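PDB 5HH3: OxyA protein from Actinoplanes teichomyceticus, which probably catalyses a phenolic coupling that cross-links the peptide precursor of a glycopeptide antibiotic, acting as a heme-dependent cytochrome P450. Local coordinates for residues 64-69 and 308-313; 74-79 and 292-297; 144-149 and 360-365; 241-246 and 352-357. All coordinates share one frame; numbering follows the deposited sequence.

Contact 1 of 4, residues 64-69 and 308-313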
loop_
_atom_site.group_PDB
_atom_site.type_symbol
_atom_site.label_atom_id
_atom_site.label_comp_id
_atom_site.label_asym_id
_atom_site.label_seq_id
_atom_site.Cartn_x
_atom_site.Cartn_y
_atom_site.Cartn_z
ATOM N N ARG B 64 20.771 2.397 14.498
ATOM C CA ARG B 64 22.109 2.408 13.875
ATOM C C ARG B 64 22.587 0.986 13.526
ATOM O O ARG B 64 23.206 0.768 12.489
ATOM C CB ARG B 64 23.129 3.120 14.760
ATOM C CG ARG B 64 22.871 4.618 14.835
ATOM C CD ARG B 64 23.642 5.255 15.979
ATOM N NE ARG B 64 25.071 5.046 15.829
ATOM C CZ ARG B 64 25.975 5.937 15.404
ATOM N NH1 ARG B 64 25.647 7.189 15.050
ATOM N NH2 ARG B 64 27.259 5.565 15.339
ATOM N N GLN B 65 22.265 0.028 14.385
ATOM C CA GLN B 65 22.557 -1.367 14.092
ATOM C C GLN B 65 21.811 -1.866 12.847
ATOM O O GLN B 65 22.410 -2.488 11.968
ATOM C CB GLN B 65 22.192 -2.236 15.289
ATOM C CG GLN B 65 22.642 -3.660 15.146
ATOM C CD GLN B 65 22.371 -4.492 16.392
ATOM O OE1 GLN B 65 21.910 -3.982 17.436
ATOM N NE2 GLN B 65 22.669 -5.778 16.293
ATOM N N VAL B 66 20.509 -1.607 12.785
ATOM C CA VAL B 66 19.703 -2.077 11.668
ATOM C C VAL B 66 20.219 -1.482 10.351
ATOM O O VAL B 66 20.394 -2.218 9.357
ATOM C CB VAL B 66 18.229 -1.727 11.863
ATOM C CG1 VAL B 66 17.429 -1.889 10.568
ATOM C CG2 VAL B 66 17.639 -2.615 12.958
ATOM N N LEU B 67 20.453 -0.177 10.357
ATOM C CA LEU B 67 20.768 0.555 9.131
ATOM C C LEU B 67 22.207 0.398 8.670
ATOM O O LEU B 67 22.470 0.644 7.487
ATOM C CB LEU B 67 20.433 2.055 9.271
ATOM C CG LEU B 67 18.955 2.438 9.449
ATOM C CD1 LEU B 67 18.845 3.917 9.751
ATOM C CD2 LEU B 67 18.108 2.118 8.223
ATOM N N SER B 68 23.130 0.009 9.563
ATOM C CA SER B 68 24.510 -0.252 9.158
ATOM C C SER B 68 24.765 -1.738 8.865
ATOM O O SER B 68 25.854 -2.082 8.426
ATOM C CB SER B 68 25.513 0.231 10.218
ATOM O OG SER B 68 25.325 -0.512 11.397
ATOM N N SER B 69 23.764 -2.591 9.085
ATOM C CA SER B 69 23.923 -4.041 8.935
ATOM C C SER B 69 23.879 -4.462 7.458
ATOM O O SER B 69 23.047 -3.959 6.698
ATOM C CB SER B 69 22.799 -4.752 9.694
ATOM O OG SER B 69 22.677 -6.080 9.261
ATOM N N ASP B 308 11.316 -11.129 7.859
ATOM C CA ASP B 308 10.738 -10.027 8.623
ATOM C C ASP B 308 11.213 -8.663 8.089
ATOM O O ASP B 308 12.275 -8.540 7.430
ATOM C CB ASP B 308 11.129 -10.107 10.095
ATOM C CG ASP B 308 10.480 -11.248 10.839
ATOM O OD1 ASP B 308 9.605 -11.974 10.307
ATOM O OD2 ASP B 308 10.802 -11.349 12.038
ATOM N N THR B 309 10.414 -7.638 8.333
ATOM C CA THR B 309 10.822 -6.295 7.951
ATOM C C THR B 309 11.019 -5.431 9.165
ATOM O O THR B 309 10.412 -5.666 10.206
ATOM C CB THR B 309 9.801 -5.620 6.998
ATOM O OG1 THR B 309 8.584 -5.363 7.696
ATOM C CG2 THR B 309 9.515 -6.511 5.821
ATOM N N VAL B 310 11.850 -4.408 9.013
ATOM C CA VAL B 310 12.071 -3.417 10.062
ATOM C C VAL B 310 11.996 -1.999 9.477
ATOM O O VAL B 310 12.705 -1.682 8.514
ATOM C CB VAL B 310 13.456 -3.583 10.702
ATOM C CG1 VAL B 310 13.695 -2.498 11.761
ATOM C CG2 VAL B 310 13.609 -5.000 11.283
ATOM N N THR B 311 11.171 -1.160 10.091
ATOM C CA THR B 311 11.062 0.249 9.749
ATOM C C THR B 311 11.673 1.014 10.902
ATOM O O THR B 311 11.343 0.730 12.074
ATOM C CB THR B 311 9.583 0.622 9.589
ATOM O OG1 THR B 311 8.999 -0.201 8.568
ATOM C CG2 THR B 311 9.410 2.108 9.251
ATOM N N CYS B 312 12.577 1.940 10.603
ATOM C CA CYS B 312 13.260 2.698 11.648
ATOM C C CYS B 312 12.606 4.069 11.852
ATOM O O CYS B 312 12.414 4.809 10.876
ATOM C CB CYS B 312 14.733 2.871 11.326
ATOM S SG CYS B 312 15.631 1.315 11.184
ATOM N N SER B 313 12.256 4.379 13.114
ATOM C CA SER B 313 11.696 5.663 13.486
ATOM C C SER B 313 12.815 6.660 13.861
ATOM O O SER B 313 13.305 6.719 15.013
ATOM C CB SER B 313 10.703 5.508 14.632
ATOM O OG SER B 313 10.096 6.741 14.964
#

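Contact 2 of 4, residues 74-79 and 292-297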
loop_
_atom_site.group_PDB
_atom_site.type_symbol
_atom_site.label_atom_id
_atom_site.label_comp_id
_atom_site.label_asym_id
_atom_site.label_seq_id
_atom_site.Cartn_x
_atom_site.Cartn_y
_atom_site.Cartn_z
ATOM N N ALA B 74 16.893 -3.223 1.059
ATOM C CA ALA B 74 15.872 -2.257 0.670
ATOM C C ALA B 74 15.062 -2.733 -0.561
ATOM O O ALA B 74 13.840 -2.570 -0.646
ATOM C CB ALA B 74 16.565 -0.933 0.381
ATOM N N ARG B 75 15.765 -3.378 -1.472
ATOM C CA ARG B 75 15.231 -3.864 -2.753
ATOM C C ARG B 75 14.157 -4.934 -2.637
ATOM O O ARG B 75 13.184 -4.923 -3.400
ATOM C CB ARG B 75 16.384 -4.437 -3.550
ATOM C CG ARG B 75 16.066 -4.999 -4.929
ATOM C CD ARG B 75 17.359 -5.530 -5.531
ATOM N NE ARG B 75 17.977 -6.570 -4.686
ATOM C CZ ARG B 75 17.701 -7.880 -4.727
ATOM N NH1 ARG B 75 16.795 -8.378 -5.570
ATOM N NH2 ARG B 75 18.339 -8.716 -3.908
ATOM N N LEU B 76 14.346 -5.871 -1.710
ATOM C CA LEU B 76 13.445 -7.011 -1.582
ATOM C C LEU B 76 12.035 -6.679 -1.058
ATOM O O LEU B 76 11.109 -7.497 -1.230
ATOM C CB LEU B 76 14.077 -8.108 -0.712
ATOM C CG LEU B 76 15.212 -8.946 -1.301
ATOM C CD1 LEU B 76 15.714 -9.854 -0.188
ATOM C CD2 LEU B 76 14.810 -9.766 -2.531
ATOM N N LEU B 77 11.858 -5.526 -0.410
ATOM C CA LEU B 77 10.529 -5.159 0.088
ATOM C C LEU B 77 9.663 -4.714 -1.070
ATOM O O LEU B 77 8.647 -5.340 -1.385
ATOM C CB LEU B 77 10.583 -4.049 1.135
ATOM C CG LEU B 77 9.199 -3.784 1.754
ATOM C CD1 LEU B 77 9.298 -3.890 3.258
ATOM C CD2 LEU B 77 8.587 -2.452 1.314
ATOM N N TYR B 78 10.101 -3.657 -1.733
ATOM C CA TYR B 78 9.308 -3.041 -2.787
ATOM C C TYR B 78 9.116 -3.954 -4.001
ATOM O O TYR B 78 8.143 -3.786 -4.736
ATOM C CB TYR B 78 9.899 -1.687 -3.175
ATOM C CG TYR B 78 9.663 -0.616 -2.118
ATOM C CD1 TYR B 78 8.382 -0.068 -1.911
ATOM C CD2 TYR B 78 10.714 -0.154 -1.310
ATOM C CE1 TYR B 78 8.166 0.911 -0.941
ATOM C CE2 TYR B 78 10.512 0.830 -0.347
ATOM C CZ TYR B 78 9.243 1.359 -0.160
ATOM O OH TYR B 78 9.070 2.324 0.802
ATOM N N GLY B 79 10.015 -4.926 -4.187
ATOM C CA GLY B 79 9.858 -5.956 -5.221
ATOM C C GLY B 79 8.716 -6.950 -4.986
ATOM O O GLY B 79 8.257 -7.579 -5.931
ATOM N N VAL B 292 14.036 -5.443 4.497
ATOM C CA VAL B 292 13.749 -6.861 4.733
ATOM C C VAL B 292 14.996 -7.519 5.302
ATOM O O VAL B 292 16.069 -7.324 4.760
ATOM C CB VAL B 292 13.373 -7.620 3.441
ATOM C CG1 VAL B 292 12.949 -9.052 3.760
ATOM C CG2 VAL B 292 12.256 -6.908 2.709
ATOM N N ALA B 293 14.839 -8.312 6.366
ATOM C CA ALA B 293 15.937 -9.156 6.892
ATOM C C ALA B 293 16.266 -10.290 5.933
ATOM O O ALA B 293 15.382 -11.057 5.537
ATOM C CB ALA B 293 15.593 -9.698 8.272
ATOM N N THR B 294 17.532 -10.380 5.553
ATOM C CA THR B 294 18.036 -11.480 4.755
ATOM C C THR B 294 18.785 -12.532 5.594
ATOM O O THR B 294 19.215 -13.545 5.069
ATOM C CB THR B 294 18.924 -10.969 3.611
ATOM O OG1 THR B 294 20.015 -10.220 4.133
ATOM C CG2 THR B 294 18.114 -10.104 2.672
ATOM N N ASP B 295 18.979 -12.276 6.888
ATOM C CA ASP B 295 19.399 -13.322 7.825
ATOM C C ASP B 295 18.659 -13.065 9.159
ATOM O O ASP B 295 18.098 -12.004 9.353
ATOM C CB ASP B 295 20.917 -13.288 7.997
ATOM C CG ASP B 295 21.490 -14.574 8.591
ATOM O OD1 ASP B 295 20.715 -15.502 8.981
ATOM O OD2 ASP B 295 22.743 -14.664 8.674
ATOM N N ASP B 296 18.631 -14.056 10.042
ATOM C CA ASP B 296 18.157 -13.862 11.400
ATOM C C ASP B 296 19.109 -12.886 12.115
ATOM O O ASP B 296 20.320 -12.958 11.949
ATOM C CB ASP B 296 18.115 -15.185 12.176
ATOM C CG ASP B 296 17.106 -16.170 11.613
ATOM O OD1 ASP B 296 16.376 -15.877 10.640
ATOM O OD2 ASP B 296 17.031 -17.281 12.148
ATOM N N VAL B 297 18.559 -11.983 12.908
ATOM C CA VAL B 297 19.383 -11.092 13.709
ATOM C C VAL B 297 18.716 -10.817 15.061
ATOM O O VAL B 297 17.510 -10.540 15.134
ATOM C CB VAL B 297 19.709 -9.794 12.924
ATOM C CG1 VAL B 297 18.459 -9.096 12.472
ATOM C CG2 VAL B 297 20.580 -8.831 13.734
#

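Contact 3 of 4, residues 144-149 and 360-365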
loop_
_atom_site.group_PDB
_atom_site.type_symbol
_atom_site.label_atom_id
_atom_site.label_comp_id
_atom_site.label_asym_id
_atom_site.label_seq_id
_atom_site.Cartn_x
_atom_site.Cartn_y
_atom_site.Cartn_z
ATOM N N PRO B 144 4.278 27.974 -0.034
ATOM C CA PRO B 144 4.723 28.283 -1.402
ATOM C C PRO B 144 5.805 29.363 -1.499
ATOM O O PRO B 144 6.747 29.197 -2.270
ATOM C CB PRO B 144 3.447 28.742 -2.110
ATOM C CG PRO B 144 2.556 29.202 -1.019
ATOM C CD PRO B 144 2.861 28.336 0.157
ATOM N N ARG B 145 5.691 30.433 -0.713
ATOM C CA ARG B 145 6.540 31.616 -0.910
ATOM C C ARG B 145 7.930 31.560 -0.290
ATOM O O ARG B 145 8.810 32.291 -0.725
ATOM C CB ARG B 145 5.824 32.893 -0.454
ATOM C CG ARG B 145 4.441 33.057 -1.042
ATOM C CD ARG B 145 4.501 33.032 -2.552
ATOM N NE ARG B 145 3.205 33.389 -3.114
ATOM C CZ ARG B 145 2.995 33.988 -4.287
ATOM N NH1 ARG B 145 3.989 34.376 -5.081
ATOM N NH2 ARG B 145 1.753 34.217 -4.654
ATOM N N PHE B 146 8.132 30.736 0.723
ATOM C CA PHE B 146 9.455 30.560 1.301
ATOM C C PHE B 146 9.934 29.133 1.026
ATOM O O PHE B 146 10.964 28.937 0.374
ATOM C CB PHE B 146 9.421 30.899 2.794
ATOM C CG PHE B 146 10.737 30.732 3.508
ATOM C CD1 PHE B 146 11.802 31.578 3.240
ATOM C CD2 PHE B 146 10.890 29.756 4.495
ATOM C CE1 PHE B 146 13.007 31.448 3.905
ATOM C CE2 PHE B 146 12.097 29.622 5.170
ATOM C CZ PHE B 146 13.159 30.471 4.866
ATOM N N GLY B 147 9.183 28.136 1.485
ATOM C CA GLY B 147 9.607 26.753 1.306
ATOM C C GLY B 147 9.845 26.371 -0.141
ATOM O O GLY B 147 10.971 26.012 -0.528
ATOM N N TRP B 148 8.801 26.484 -0.956
ATOM C CA TRP B 148 8.888 26.042 -2.348
ATOM C C TRP B 148 9.688 26.974 -3.262
ATOM O O TRP B 148 10.420 26.504 -4.136
ATOM C CB TRP B 148 7.490 25.753 -2.908
ATOM C CG TRP B 148 7.090 24.402 -2.463
ATOM C CD1 TRP B 148 6.264 24.066 -1.416
ATOM C CD2 TRP B 148 7.605 23.180 -2.975
ATOM N NE1 TRP B 148 6.202 22.712 -1.289
ATOM C CE2 TRP B 148 7.018 22.136 -2.230
ATOM C CE3 TRP B 148 8.494 22.864 -4.016
ATOM C CZ2 TRP B 148 7.275 20.785 -2.503
ATOM C CZ3 TRP B 148 8.758 21.527 -4.282
ATOM C CH2 TRP B 148 8.141 20.500 -3.532
ATOM N N SER B 149 9.573 28.274 -3.026
ATOM C CA SER B 149 10.323 29.276 -3.784
ATOM C C SER B 149 11.814 29.007 -3.658
ATOM O O SER B 149 12.516 28.912 -4.663
ATOM C CB SER B 149 10.006 30.692 -3.277
ATOM O OG SER B 149 10.826 31.643 -3.906
ATOM N N THR B 360 21.704 28.777 5.216
ATOM C CA THR B 360 21.639 30.059 4.542
ATOM C C THR B 360 20.270 30.692 4.704
ATOM O O THR B 360 20.175 31.860 5.083
ATOM C CB THR B 360 21.971 29.902 3.035
ATOM O OG1 THR B 360 23.249 29.259 2.905
ATOM C CG2 THR B 360 22.038 31.259 2.341
ATOM N N ALA B 361 19.210 29.939 4.419
ATOM C CA ALA B 361 17.863 30.518 4.391
ATOM C C ALA B 361 17.283 30.873 5.767
ATOM O O ALA B 361 16.559 31.869 5.892
ATOM C CB ALA B 361 16.908 29.636 3.601
ATOM N N ILE B 362 17.604 30.095 6.796
ATOM C CA ILE B 362 17.020 30.334 8.114
ATOM C C ILE B 362 17.558 31.626 8.759
ATOM O O ILE B 362 16.759 32.444 9.213
ATOM C CB ILE B 362 17.161 29.105 9.059
ATOM C CG1 ILE B 362 16.370 27.904 8.519
ATOM C CG2 ILE B 362 16.738 29.437 10.481
ATOM C CD1 ILE B 362 14.901 28.177 8.285
ATOM N N PRO B 363 18.896 31.810 8.811
ATOM C CA PRO B 363 19.422 33.095 9.276
ATOM C C PRO B 363 18.966 34.266 8.438
ATOM O O PRO B 363 18.689 35.330 8.995
ATOM C CB PRO B 363 20.941 32.918 9.142
ATOM C CG PRO B 363 21.126 31.453 9.356
ATOM C CD PRO B 363 19.999 30.872 8.546
ATOM N N ALA B 364 18.888 34.083 7.118
ATOM C CA ALA B 364 18.369 35.144 6.237
ATOM C C ALA B 364 16.956 35.599 6.637
ATOM O O ALA B 364 16.681 36.798 6.722
ATOM C CB ALA B 364 18.365 34.676 4.804
ATOM N N LEU B 365 16.079 34.627 6.901
ATOM C CA LEU B 365 14.727 34.897 7.381
ATOM C C LEU B 365 14.714 35.609 8.730
ATOM O O LEU B 365 14.005 36.584 8.884
ATOM C CB LEU B 365 13.909 33.611 7.468
ATOM C CG LEU B 365 12.473 33.723 7.997
ATOM C CD1 LEU B 365 11.676 34.828 7.321
ATOM C CD2 LEU B 365 11.758 32.399 7.842
#

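Contact 4 of 4, residues 241-246 and 352-357. With HEM (protoporphyrin IX containing Fe), chain G; ACT (acetate ion), chain O.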
loop_
_atom_site.group_PDB
_atom_site.type_symbol
_atom_site.label_atom_id
_atom_site.label_comp_id
_atom_site.label_asym_id
_atom_site.label_seq_id
_atom_site.Cartn_x
_atom_site.Cartn_y
_atom_site.Cartn_z
ATOM N N ASP B 241 11.161 18.661 -2.501
ATOM C CA ASP B 241 10.074 18.412 -1.540
ATOM C C ASP B 241 10.557 18.383 -0.098
ATOM O O ASP B 241 9.974 19.068 0.764
ATOM C CB ASP B 241 9.322 17.106 -1.852
ATOM C CG ASP B 241 8.101 16.922 -0.972
ATOM O OD1 ASP B 241 7.060 17.503 -1.295
ATOM O OD2 ASP B 241 8.187 16.227 0.061
ATOM N N GLN B 242 11.624 17.622 0.140
ATOM C CA GLN B 242 12.268 17.531 1.455
ATOM C C GLN B 242 12.698 18.914 1.956
ATOM O O GLN B 242 12.440 19.273 3.106
ATOM C CB GLN B 242 13.496 16.615 1.416
ATOM C CG GLN B 242 13.220 15.128 1.248
ATOM C CD GLN B 242 13.223 14.354 2.566
ATOM O OE1 GLN B 242 12.813 14.852 3.650
ATOM N NE2 GLN B 242 13.669 13.116 2.487
ATOM N N VAL B 243 13.328 19.687 1.071
ATOM C CA VAL B 243 13.840 20.994 1.434
ATOM C C VAL B 243 12.692 21.976 1.699
ATOM O O VAL B 243 12.737 22.702 2.670
ATOM C CB VAL B 243 14.792 21.547 0.363
ATOM C CG1 VAL B 243 15.126 23.022 0.607
ATOM C CG2 VAL B 243 16.060 20.692 0.308
ATOM N N ALA B 244 11.693 22.010 0.818
ATOM C CA ALA B 244 10.536 22.878 1.003
ATOM C C ALA B 244 9.786 22.588 2.301
ATOM O O ALA B 244 9.435 23.527 3.038
ATOM C CB ALA B 244 9.589 22.772 -0.177
ATOM N N ARG B 245 9.552 21.305 2.600
ATOM C CA ARG B 245 8.826 20.928 3.816
ATOM C C ARG B 245 9.577 21.317 5.077
ATOM O O ARG B 245 8.968 21.790 6.037
ATOM C CB ARG B 245 8.468 19.432 3.832
ATOM C CG ARG B 245 7.317 19.095 2.875
ATOM C CD ARG B 245 6.851 17.641 2.965
ATOM N NE ARG B 245 7.931 16.684 2.807
ATOM C CZ ARG B 245 8.637 16.108 3.778
ATOM N NH1 ARG B 245 8.437 16.359 5.088
ATOM N NH2 ARG B 245 9.597 15.269 3.427
ATOM N N PHE B 246 10.893 21.123 5.072
ATOM C CA PHE B 246 11.741 21.546 6.186
ATOM C C PHE B 246 11.734 23.072 6.419
ATOM O O PHE B 246 11.655 23.516 7.554
ATOM C CB PHE B 246 13.171 21.078 5.977
ATOM C CG PHE B 246 14.046 21.317 7.157
ATOM C CD1 PHE B 246 14.701 22.535 7.320
ATOM C CD2 PHE B 246 14.202 20.333 8.128
ATOM C CE1 PHE B 246 15.498 22.764 8.423
ATOM C CE2 PHE B 246 14.977 20.565 9.251
ATOM C CZ PHE B 246 15.651 21.763 9.385
ATOM N N SER B 352 24.487 17.430 2.413
ATOM C CA SER B 352 25.309 18.625 2.397
ATOM C C SER B 352 24.641 19.786 1.610
ATOM O O SER B 352 24.781 20.946 1.989
ATOM C CB SER B 352 26.720 18.305 1.888
ATOM O OG SER B 352 26.713 18.142 0.477
ATOM N N LEU B 353 23.926 19.469 0.537
ATOM C CA LEU B 353 23.092 20.439 -0.169
ATOM C C LEU B 353 21.926 20.937 0.709
ATOM O O LEU B 353 21.708 22.149 0.816
ATOM C CB LEU B 353 22.557 19.852 -1.485
ATOM C CG LEU B 353 21.614 20.717 -2.325
ATOM C CD1 LEU B 353 22.248 22.053 -2.665
ATOM C CD2 LEU B 353 21.232 20.012 -3.616
ATOM N N ALA B 354 21.182 20.015 1.308
ATOM C CA ALA B 354 20.082 20.384 2.188
ATOM C C ALA B 354 20.567 21.314 3.309
ATOM O O ALA B 354 19.996 22.379 3.499
ATOM C CB ALA B 354 19.406 19.163 2.765
ATOM N N GLU B 355 21.659 20.949 3.983
ATOM C CA GLU B 355 22.179 21.757 5.087
ATOM C C GLU B 355 22.641 23.135 4.668
ATOM O O GLU B 355 22.455 24.085 5.426
ATOM C CB GLU B 355 23.304 21.046 5.837
ATOM C CG GLU B 355 22.795 19.872 6.667
ATOM C CD GLU B 355 23.893 19.140 7.419
ATOM O OE1 GLU B 355 23.584 18.439 8.401
ATOM O OE2 GLU B 355 25.068 19.223 7.021
ATOM N N LEU B 356 23.260 23.242 3.493
ATOM C CA LEU B 356 23.673 24.537 2.932
ATOM C C LEU B 356 22.475 25.472 2.719
ATOM O O LEU B 356 22.536 26.657 3.051
ATOM C CB LEU B 356 24.409 24.341 1.600
ATOM C CG LEU B 356 24.754 25.610 0.817
ATOM C CD1 LEU B 356 25.679 26.495 1.659
ATOM C CD2 LEU B 356 25.393 25.290 -0.527
ATOM N N VAL B 357 21.403 24.930 2.152
ATOM C CA VAL B 357 20.168 25.682 1.969
ATOM C C VAL B 357 19.592 26.143 3.327
ATOM O O VAL B 357 19.221 27.287 3.460
ATOM C CB VAL B 357 19.123 24.897 1.141
ATOM C CG1 VAL B 357 17.772 25.612 1.122
ATOM C CG2 VAL B 357 19.622 24.719 -0.288
HETATM C CHA HEM G . 18.217 9.299 1.405
HETATM C CHB HEM G . 18.854 12.890 -1.793
HETATM C CHC HEM G . 17.211 16.076 1.498
HETATM C CHD HEM G . 16.664 12.493 4.677
HETATM C C1A HEM G . 18.496 10.002 0.257
HETATM C C2A HEM G . 18.881 9.399 -0.973
HETATM C C3A HEM G . 19.072 10.407 -1.869
HETATM C C4A HEM G . 18.800 11.636 -1.204
HETATM C CMA HEM G . 19.472 10.258 -3.315
HETATM C CAA HEM G . 19.059 7.914 -1.220
HETATM C CBA HEM G . 20.494 7.526 -0.867
HETATM C CGA HEM G . 20.807 6.049 -1.038
HETATM O O1A HEM G . 19.912 5.167 -1.021
HETATM O O2A HEM G . 22.004 5.685 -1.185
HETATM C C1B HEM G . 18.448 14.093 -1.183
HETATM C C2B HEM G . 18.459 15.377 -1.829
HETATM C C3B HEM G . 17.995 16.292 -0.909
HETATM C C4B HEM G . 17.704 15.506 0.321
HETATM C CMB HEM G . 18.903 15.674 -3.246
HETATM C CAB HEM G . 17.826 17.766 -0.990
HETATM C CBB HEM G . 18.229 18.572 -1.977
HETATM C C1C HEM G . 16.892 15.400 2.669
HETATM C C2C HEM G . 16.382 15.990 3.845
HETATM C C3C HEM G . 16.214 14.951 4.769
HETATM C C4C HEM G . 16.647 13.743 4.119
HETATM C CMC HEM G . 16.063 17.461 4.043
HETATM C CAC HEM G . 15.724 14.988 6.171
HETATM C CBC HEM G . 15.393 16.071 6.871
HETATM C C1D HEM G . 17.052 11.345 3.988
HETATM C C2D HEM G . 16.987 10.022 4.645
HETATM C C3D HEM G . 17.415 9.128 3.742
HETATM C C4D HEM G . 17.736 9.924 2.538
HETATM C CMD HEM G . 16.529 9.660 6.040
HETATM C CAD HEM G . 17.524 7.626 3.970
HETATM C CBD HEM G . 16.222 6.847 3.730
HETATM C CGD HEM G . 16.425 5.346 3.990
HETATM O O1D HEM G . 15.517 4.513 3.818
HETATM O O2D HEM G . 17.493 4.865 4.394
HETATM N NA HEM G . 18.466 11.374 0.107
HETATM N NB HEM G . 18.025 14.237 0.077
HETATM N NC HEM G . 17.084 14.062 2.867
HETATM N ND HEM G . 17.540 11.244 2.736
HETATM FE FE HEM G . 17.784 12.675 1.466
HETATM C C ACT O . 9.992 12.983 -0.012
HETATM O O ACT O . 9.695 12.967 -1.227
HETATM O OXT ACT O . 9.988 14.044 0.652
HETATM C CH3 ACT O . 10.361 11.693 0.661
HETATM O O HOH W 1 15.896 12.241 0.646
#

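Contact 1 of 4, residues 64-69 and 308-313
Val66 and Leu67 of helix 60-68 pack on Val310 and Cys312 of strand 309-312 in a small, wholly apolar helix-on-sheet contact on the propionate side of the heme. The strand is the middle one of the five-stranded mixed sheet, bonded through its backbone to strand 53-57 on one edge and to strand 291-293 on the other. In the short segments the helix axis passes 9.4 Å from the strand axis, at 119° between their N-to-C directions. Alternate strand residues, Val310 and Cys312, turn their side chains to the helix, whereas Thr311 points away from it. The thiol is the hub: Cys312 SG lies 3.7 Å from Val66 CG1 and 3.9 Å from Leu67 CG. It gets there because SG stands anti to the carbonyl carbon of Cys312 (chi1 -61°), which swings the sulfur out between the two helix side chains. The two valines reach for each other tip to tip, Val66 CG1 meeting Val310 CG1 at 4.0 Å. Leu67 touches the sulfur with CG and CD2, and the same side chain is close to Arg291, a heme-binding residue, and about 5 Å from the heme at the nearest atoms. All four residues are buried. With methyl groups and a sulfur doing the touching, the helix is seated by shape and dispersion, with none of the directionality of a polar bond.

Contact 2 of 4, residues 74-79 and 292-297
Leu76, which meets Val292 and Thr294, and Leu77, which meets Val292, each also lie on a flat neighbour within 74-79. Leu77 CD2 sits over the centre of one face of the Tyr78 ring, 3.8 Å above its plane, while Leu76 CG lies 4.0 Å above one face of the Arg75 guanidinium, shifted toward its rim. At the far end of its ring, Tyr78 OH is hydrogen-bonded to His289 ND1, and His289 is a heme-binding residue. Toward the strand, the chief intruder is a single methyl. Val292 CG2 comes within 3.4 Å of Leu77 N and 3.7 Å of Leu77 CB, so it rests on the backbone of the turn as much as on side chains; Leu76 CB is a little farther, at 4.1 Å. Val292 belongs to strand 291-293, paired with strand 72-73 at the outer edge of the P450 beta sheet, and the weakly bonded helical turn 75-78 follows directly on that edge strand. Two residues on, just past the strand, Thr294 CG2 touches Leu76 CD1 at 3.7 Å, the two side chains crossing at about a right angle. Here chi1 of Thr294 (58°) places OG1 between the backbone N and the carbonyl carbon and leaves the methyl to face the leucine. Leu76 and Val292 also pack against Thr186 of the second subunit, and Leu76 O accepts a hydrogen bond from Asn190 ND2 of that subunit.

Contact 3 of 4, residues 144-149 and 360-365
Phe146 is the one residue of 144-149 that reaches helix 360-365, and Ala361, Ile362 and Leu365 receive its ring. The close part is at the far end of the phenyl group: CZ lies 3.8 Å from Leu365 CD2 and 4.0 Å from Ala361 CB. Leu365 CD2 rests over one ring face in a CH-pi contact, 4.1 Å from the centroid and 23° off the normal, while Ala361 O meets the ring edge in plane. With CG anti to the backbone N (chi1 179°), Phe146 carries its phenyl group across to the other helix; the axes of the two short segments are 12.1 Å apart. Packing slackens toward Ile362, whose CD1 stays 4.4 Å from Phe146 CE2, and Ala364, though directed at the other helix, makes no contact with it. On the far side of their helix Pro144 and Arg145 are exposed to solvent. Both backbones are irregular here: a pi-type turn spans 144-148, and the second helix is kinked at Pro363. The segments run nearly antiparallel, at 157°, with Met254 of helix 225-256 covering Ile362 and Leu365. This is consistent with the P450 four-helix core, in which helix E (142-159 by order along the chain) runs antiparallel to the other three, here 112-136, 225-256 and 351-368.

Contact 4 of 4, residues 241-246 and 352-357
Ala354 and Val357 are the residues of 352-357 that touch 241-246, both against Val243; beside them the heme lies between the two helices, touched by Gln242 and Val243 on one and by Leu353 and Ala354 on the other. Leu353 comes first, placing CD2 3.7 Å from the vinyl carbon CBB of the heme; the same vinyl group is met by Val243 CG2, 3.7 Å from CAB. Ala354 shares its methyl between two partners, with CB 4.0 Å from the heme methyl CMC and 4.4 Å from Val243 CG2. Glu355 turns from the contact to form a salt bridge with Arg351. Val357 completes the helix pairing: its CG1 meets Val243 CG1 at 3.7 Å, the two side chains crossing at about a right angle.

Across the heme, Gln242 bends at chi2 (-97°) and lays its amide over the face of the heme pyrrole ring that holds NC. Its NE2 donates to a water 3.0 Å away, and that water binds the heme iron at 2.1 Å; NE2 is also hydrogen-bonded to Asp285 OD2. Behind it, Arg245 NE forms a salt bridge with Asp241 OD2 at 2.8 Å, meeting the carboxylate from above its plane, and Arg245 NH2 donates a hydrogen bond to OXT of an acetate ion probably derived from the crystallisation liquor. The site is the P450 heme pocket, with Cys348 as axial ligand just before helix 351-368; Asp241 and Gln242 stand where the long distal helix of many P450s carries an acid-threonine pair.

Overall arrangement
The four contacts form two pairs, one at the beta sheet and one in the helical core, where contact 4 lines the heme. Contacts 1 and 2, with centres about 10 Å apart, share the beta sheet through neighbouring strands 309-312 and 291-293. Contacts 3 and 4, whose centres are also about 10 Å apart, share helix 351-368, and Trp148 packs on Asp241 and Ala244 between them. The centres of contacts 1 and 3 are about 33 Å apart, on opposite sides of the chain's centre. Along the chain, contact 2 is nested within contact 1 and contact 4 within contact 3, whereas every sheet contact crosses every helix-bundle contact. Sheet and helical core are therefore interwoven in sequence, and both supply residues that hold the heme.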